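Local coordinates for protein mannose-6-phosphate isomerase (Bacillus subtilis, PDB 1QWR) that probably interconverts D-mannose 6-phosphate and D-fructose 6-phosphate as a zinc-dependent type 1 mannose-6-phosphate isomerase, at residues G21-R26 with Y31-E36; D27-S32 with T87-V92. All blocks are in the same frame, centred on the assembly; numbering follows the deposited sequence.

Contact 1: residues G21-R26 with Y31-E36; sequences GGTALR and YSIPSE. With ACT (acetate ion), chain F.
R26 and E36 form an end-on, two-pronged salt bridge that fastens the first turn of helix 24-29 to the loop leading into strand 38-44, in a partly buried part of the catalytic domain. R26 NH2 donates to E36 OE1 at 2.7 Å and R26 NH1 to E36 OE2 at 3.2 Å, both nearly straight. Each carboxylate oxygen uses its syn lone pair, and the two planes lie 12° apart, so the groups hold each other flat. R26 CG stands anti to the backbone N (chi1 175°) beside Y31 O, 3.2 Å away, and a bend at chi3 (63°) turns the guanidinium back towards E36. I33 CD1 lies over one guanidinium face and reaches T23 CA at 3.7 Å. An acetate, probably from the crystallisation liquor, accepts from R26 NH1 and I33 N through OXT. With an alanine here, the E36 carboxylate would probably lose its charged mate and I33 CD1 the guanidinium face beside it. Deeper in, L25 CB lies 4.0 Å from I33 CG2 and at the same distance, in plane, from the edge of the Y31 ring at CD2, while Y31 N donates to L25 O at 3.3 Å. The short helix and its returning loop thus connect strands 9-17 and 38-44 and pack side chains against both, in the cupin-type catalytic domain.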
loop_
_atom_site.group_PDB
_atom_site.type_symbol
_atom_site.label_atom_id
_atom_site.label_comp_id
_atom_site.label_asym_id
_atom_site.label_seq_id
_atom_site.Cartn_x
_atom_site.Cartn_y
_atom_site.Cartn_z
ATOM N N GLY A 21 -8.531 -13.738 0.070
ATOM C CA GLY A 21 -7.367 -13.869 0.932
ATOM C C GLY A 21 -6.944 -15.302 1.213
ATOM O O GLY A 21 -7.637 -16.261 0.850
ATOM N N GLY A 22 -5.795 -15.440 1.865
ATOM C CA GLY A 22 -5.271 -16.756 2.196
ATOM C C GLY A 22 -4.561 -16.757 3.538
ATOM O O GLY A 22 -5.004 -16.096 4.473
ATOM N N THR A 23 -3.449 -17.494 3.623
ATOM C CA THR A 23 -2.674 -17.592 4.863
ATOM C C THR A 23 -1.223 -17.161 4.647
ATOM O O THR A 23 -0.405 -17.310 5.546
ATOM C CB THR A 23 -2.652 -19.069 5.435
ATOM O OG1 THR A 23 -2.046 -19.943 4.479
ATOM C CG2 THR A 23 -4.058 -19.575 5.733
ATOM N N ALA A 24 -0.896 -16.622 3.474
ATOM C CA ALA A 24 0.485 -16.218 3.206
ATOM C C ALA A 24 1.049 -15.229 4.230
ATOM O O ALA A 24 2.260 -15.207 4.473
ATOM C CB ALA A 24 0.610 -15.639 1.784
ATOM N N LEU A 25 0.188 -14.415 4.833
ATOM C CA LEU A 25 0.672 -13.440 5.819
ATOM C C LEU A 25 1.206 -14.174 7.043
ATOM O O LEU A 25 2.133 -13.711 7.714
ATOM C CB LEU A 25 -0.452 -12.467 6.208
ATOM C CG LEU A 25 -0.774 -11.488 5.071
ATOM C CD1 LEU A 25 -2.104 -10.769 5.311
ATOM C CD2 LEU A 25 0.375 -10.456 4.993
ATOM N N ARG A 26 0.621 -15.326 7.343
ATOM C CA ARG A 26 1.119 -16.097 8.465
ATOM C C ARG A 26 2.309 -16.933 7.996
ATOM O O ARG A 26 3.357 -16.956 8.638
ATOM C CB ARG A 26 0.041 -17.035 9.026
ATOM C CG ARG A 26 0.610 -17.941 10.122
ATOM C CD ARG A 26 -0.436 -18.840 10.739
ATOM N NE ARG A 26 -1.010 -19.771 9.780
ATOM C CZ ARG A 26 -2.317 -19.916 9.603
ATOM N NH1 ARG A 26 -3.164 -19.188 10.317
ATOM N NH2 ARG A 26 -2.778 -20.802 8.728
ATOM N N TYR A 31 2.850 -13.802 10.913
ATOM C CA TYR A 31 1.740 -13.117 11.572
ATOM C C TYR A 31 0.623 -14.038 12.062
ATOM O O TYR A 31 0.338 -15.075 11.466
ATOM C CB TYR A 31 1.075 -12.118 10.619
ATOM C CG TYR A 31 1.935 -10.976 10.140
ATOM C CD1 TYR A 31 2.842 -10.340 10.998
ATOM C CD2 TYR A 31 1.780 -10.469 8.846
ATOM C CE1 TYR A 31 3.565 -9.216 10.575
ATOM C CE2 TYR A 31 2.494 -9.363 8.424
ATOM C CZ TYR A 31 3.379 -8.739 9.290
ATOM O OH TYR A 31 4.055 -7.624 8.857
ATOM N N SER A 32 -0.031 -13.621 13.139
ATOM C CA SER A 32 -1.179 -14.346 13.672
ATOM C C SER A 32 -2.338 -13.698 12.967
ATOM O O SER A 32 -2.611 -12.527 13.201
ATOM C CB SER A 32 -1.327 -14.121 15.175
ATOM O OG SER A 32 -0.324 -14.818 15.867
ATOM N N ILE A 33 -3.029 -14.437 12.108
ATOM C CA ILE A 33 -4.128 -13.853 11.367
ATOM C C ILE A 33 -5.502 -14.310 11.868
ATOM O O ILE A 33 -5.631 -15.389 12.439
ATOM C CB ILE A 33 -3.967 -14.147 9.868
ATOM C CG1 ILE A 33 -3.927 -15.657 9.617
ATOM C CG2 ILE A 33 -2.654 -13.513 9.356
ATOM C CD1 ILE A 33 -3.571 -16.025 8.149
ATOM N N PRO A 34 -6.548 -13.500 11.619
ATOM C CA PRO A 34 -7.943 -13.735 12.021
ATOM C C PRO A 34 -8.638 -14.925 11.394
ATOM O O PRO A 34 -9.507 -15.536 12.026
ATOM C CB PRO A 34 -8.649 -12.428 11.639
ATOM C CG PRO A 34 -7.500 -11.439 11.425
ATOM C CD PRO A 34 -6.467 -12.281 10.796
ATOM N N SER A 35 -8.307 -15.224 10.143
ATOM C CA SER A 35 -8.923 -16.350 9.458
ATOM C C SER A 35 -7.967 -16.960 8.449
ATOM O O SER A 35 -6.856 -16.454 8.241
ATOM C CB SER A 35 -10.228 -15.918 8.764
ATOM O OG SER A 35 -10.019 -15.468 7.441
ATOM N N GLU A 36 -8.381 -18.067 7.843
ATOM C CA GLU A 36 -7.546 -18.715 6.839
ATOM C C GLU A 36 -7.767 -18.046 5.478
ATOM O O GLU A 36 -7.241 -18.500 4.458
ATOM C CB GLU A 36 -7.848 -20.217 6.777
ATOM C CG GLU A 36 -7.730 -20.884 8.139
ATOM C CD GLU A 36 -6.347 -20.734 8.756
ATOM O OE1 GLU A 36 -5.411 -21.410 8.287
ATOM O OE2 GLU A 36 -6.189 -19.934 9.709
HETATM C C ACT F . -2.283 -18.257 14.040
HETATM O O ACT F . -1.877 -17.805 15.146
HETATM O OXT ACT F . -2.814 -17.546 13.137
HETATM C CH3 ACT F . -1.885 -19.683 13.683
#

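Contact 2: residues D27-S32 with T87-V92; sequences DRFGYS and TKLLDV. With ACT (acetate ion), chain F; FMT (formic acid), chain G.
L89 projects from strand 85-92 towards F29 and Y31, forming a small helix-on-sheet contact without hydrogen bonds, made by one leucine and two aromatic rings in the buried interior of the cupin-type catalytic domain. That leucine supplies the whole surface of the strand that takes part. Its CB faces the underside of helix 24-29, lying 3.9 Å from L25 CD2. CG stands anti to the carbonyl carbon (chi1 -84°), and with chi2 at 173° the side chain reaches outward, leaving its two methyls to do the touching. CD2 meets the far end of the phenylalanine, at 4.2 Å from F29 CZ. CD1 goes further in and is shared by both aromatic residues. It sits over the centre of the F29 ring, 9° off the ring normal, in a CH-pi contact, the two side chains approaching from opposite directions. The tyrosine meets the same methyl differently, crossing the leucine at about a right angle and offering its edge: Y31 CE2 lies 4.0 Å from L89 CD1, and Y31 OH lies 3.8 Å from it. That hydroxyl finds its polar partners elsewhere, with G294 O and H296 NE2, which tie the phenol end to the region of strand 296-299. F29 also makes a cation-pi contact with K293, while L89 packs against C41 and L185 of the two strands that pair with its own. The aromatic residues touch each other as well: F29 CB rests 3.5 Å above the plane of the Y31 ring, offset toward its rim.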
loop_
_atom_site.group_PDB
_atom_site.type_symbol
_atom_site.label_atom_id
_atom_site.label_comp_id
_atom_site.label_asym_id
_atom_site.label_seq_id
_atom_site.Cartn_x
_atom_site.Cartn_y
_atom_site.Cartn_z
ATOM N N ASP A 27 2.159 -17.603 6.853
ATOM C CA ASP A 27 3.229 -18.486 6.344
ATOM C C ASP A 27 4.553 -17.793 5.984
ATOM O O ASP A 27 5.637 -18.343 6.205
ATOM C CB ASP A 27 2.740 -19.276 5.103
ATOM C CG ASP A 27 1.498 -20.130 5.385
ATOM O OD1 ASP A 27 1.332 -20.612 6.524
ATOM O OD2 ASP A 27 0.690 -20.334 4.451
ATOM N N ARG A 28 4.475 -16.583 5.446
ATOM C CA ARG A 28 5.679 -15.883 5.031
ATOM C C ARG A 28 6.158 -14.773 5.959
ATOM O O ARG A 28 7.338 -14.419 5.929
ATOM C CB ARG A 28 5.466 -15.343 3.617
ATOM C CG ARG A 28 4.927 -16.422 2.702
ATOM C CD ARG A 28 4.824 -15.991 1.263
ATOM N NE ARG A 28 6.125 -15.640 0.702
ATOM C CZ ARG A 28 6.367 -15.556 -0.600
ATOM N NH1 ARG A 28 5.395 -15.805 -1.467
ATOM N NH2 ARG A 28 7.573 -15.220 -1.029
ATOM N N PHE A 29 5.264 -14.236 6.791
ATOM C CA PHE A 29 5.642 -13.162 7.710
ATOM C C PHE A 29 5.491 -13.541 9.194
ATOM O O PHE A 29 5.812 -12.736 10.085
ATOM C CB PHE A 29 4.812 -11.892 7.413
ATOM C CG PHE A 29 5.192 -11.199 6.127
ATOM C CD1 PHE A 29 6.240 -10.290 6.095
ATOM C CD2 PHE A 29 4.543 -11.510 4.935
ATOM C CE1 PHE A 29 6.653 -9.697 4.892
ATOM C CE2 PHE A 29 4.947 -10.929 3.735
ATOM C CZ PHE A 29 6.001 -10.025 3.708
ATOM N N GLY A 30 4.999 -14.754 9.461
ATOM C CA GLY A 30 4.832 -15.191 10.838
ATOM C C GLY A 30 3.713 -14.520 11.618
ATOM O O GLY A 30 3.615 -14.660 12.856
ATOM N N TYR A 31 2.850 -13.802 10.913
ATOM C CA TYR A 31 1.740 -13.117 11.572
ATOM C C TYR A 31 0.623 -14.038 12.062
ATOM O O TYR A 31 0.338 -15.075 11.466
ATOM C CB TYR A 31 1.075 -12.118 10.619
ATOM C CG TYR A 31 1.935 -10.976 10.140
ATOM C CD1 TYR A 31 2.842 -10.340 10.998
ATOM C CD2 TYR A 31 1.780 -10.469 8.846
ATOM C CE1 TYR A 31 3.565 -9.216 10.575
ATOM C CE2 TYR A 31 2.494 -9.363 8.424
ATOM C CZ TYR A 31 3.379 -8.739 9.290
ATOM O OH TYR A 31 4.055 -7.624 8.857
ATOM N N SER A 32 -0.031 -13.621 13.139
ATOM C CA SER A 32 -1.179 -14.346 13.672
ATOM C C SER A 32 -2.338 -13.698 12.967
ATOM O O SER A 32 -2.611 -12.527 13.201
ATOM C CB SER A 32 -1.327 -14.121 15.175
ATOM O OG SER A 32 -0.324 -14.818 15.867
ATOM N N THR A 87 -0.391 1.968 4.309
ATOM C CA THR A 87 0.455 0.940 3.721
ATOM C C THR A 87 -0.070 -0.425 4.117
ATOM O O THR A 87 -0.309 -0.688 5.300
ATOM C CB THR A 87 1.902 1.061 4.225
ATOM O OG1 THR A 87 2.397 2.380 3.948
ATOM C CG2 THR A 87 2.791 0.034 3.558
ATOM N N LYS A 88 -0.196 -1.299 3.128
ATOM C CA LYS A 88 -0.679 -2.656 3.365
ATOM C C LYS A 88 0.179 -3.718 2.707
ATOM O O LYS A 88 0.900 -3.444 1.733
ATOM C CB LYS A 88 -2.068 -2.843 2.754
ATOM C CG LYS A 88 -3.137 -1.885 3.239
ATOM C CD LYS A 88 -4.419 -2.166 2.426
ATOM C CE LYS A 88 -5.520 -1.141 2.688
ATOM N NZ LYS A 88 -6.731 -1.543 1.909
ATOM N N LEU A 89 0.084 -4.928 3.262
ATOM C CA LEU A 89 0.682 -6.136 2.683
ATOM C C LEU A 89 -0.570 -6.893 2.213
ATOM O O LEU A 89 -1.523 -7.072 3.005
ATOM C CB LEU A 89 1.433 -6.963 3.730
ATOM C CG LEU A 89 2.869 -6.492 3.973
ATOM C CD1 LEU A 89 3.454 -7.292 5.157
ATOM C CD2 LEU A 89 3.729 -6.698 2.707
ATOM N N LEU A 90 -0.588 -7.319 0.942
ATOM C CA LEU A 90 -1.751 -7.999 0.378
ATOM C C LEU A 90 -1.435 -9.430 -0.047
ATOM O O LEU A 90 -0.479 -9.662 -0.789
ATOM C CB LEU A 90 -2.260 -7.252 -0.854
ATOM C CG LEU A 90 -2.523 -5.750 -0.711
ATOM C CD1 LEU A 90 -2.876 -5.160 -2.074
ATOM C CD2 LEU A 90 -3.639 -5.524 0.279
ATOM N N ASP A 91 -2.246 -10.368 0.432
ATOM C CA ASP A 91 -2.097 -11.781 0.095
ATOM C C ASP A 91 -3.197 -12.054 -0.918
ATOM O O ASP A 91 -4.349 -12.373 -0.542
ATOM C CB ASP A 91 -2.315 -12.642 1.344
ATOM C CG ASP A 91 -2.286 -14.136 1.039
ATOM O OD1 ASP A 91 -1.960 -14.521 -0.111
ATOM O OD2 ASP A 91 -2.598 -14.911 1.972
ATOM N N VAL A 92 -2.851 -11.885 -2.191
ATOM C CA VAL A 92 -3.820 -12.074 -3.264
ATOM C C VAL A 92 -3.770 -13.530 -3.732
ATOM O O VAL A 92 -3.084 -13.870 -4.699
ATOM C CB VAL A 92 -3.527 -11.118 -4.437
ATOM C CG1 VAL A 92 -4.710 -11.120 -5.435
ATOM C CG2 VAL A 92 -3.317 -9.680 -3.918
HETATM C C ACT F . -2.283 -18.257 14.040
HETATM O O ACT F . -1.877 -17.805 15.146
HETATM O OXT ACT F . -2.814 -17.546 13.137
HETATM C CH3 ACT F . -1.885 -19.683 13.683
HETATM C C FMT G . 2.171 -15.850 -3.737
HETATM O O1 FMT G . 3.243 -15.723 -4.425
HETATM O O2 FMT G . 2.374 -15.700 -2.480
#

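In the fold
Following the chain from strand 9-17, residues 21-26 enter helix 24-29, and residues 27-32 continue the helix and lead into the loop to strand 38-44. Contact 1 closes this short excursion, with only four residues between its segments. Contact 2 closes a much longer loop, 54 residues intervening, and sets the helix on strand 85-92, which pairs with strand 38-44. The two loops cross: residues 27-32 begin within the first and share Y31 and S32 with its closing segment, while 87-92 lie beyond it. The contacts also touch directly, where A24 N probably donates to D91 OD2. Together they bind helix, following loop and strand face into one unit, away from the zinc site.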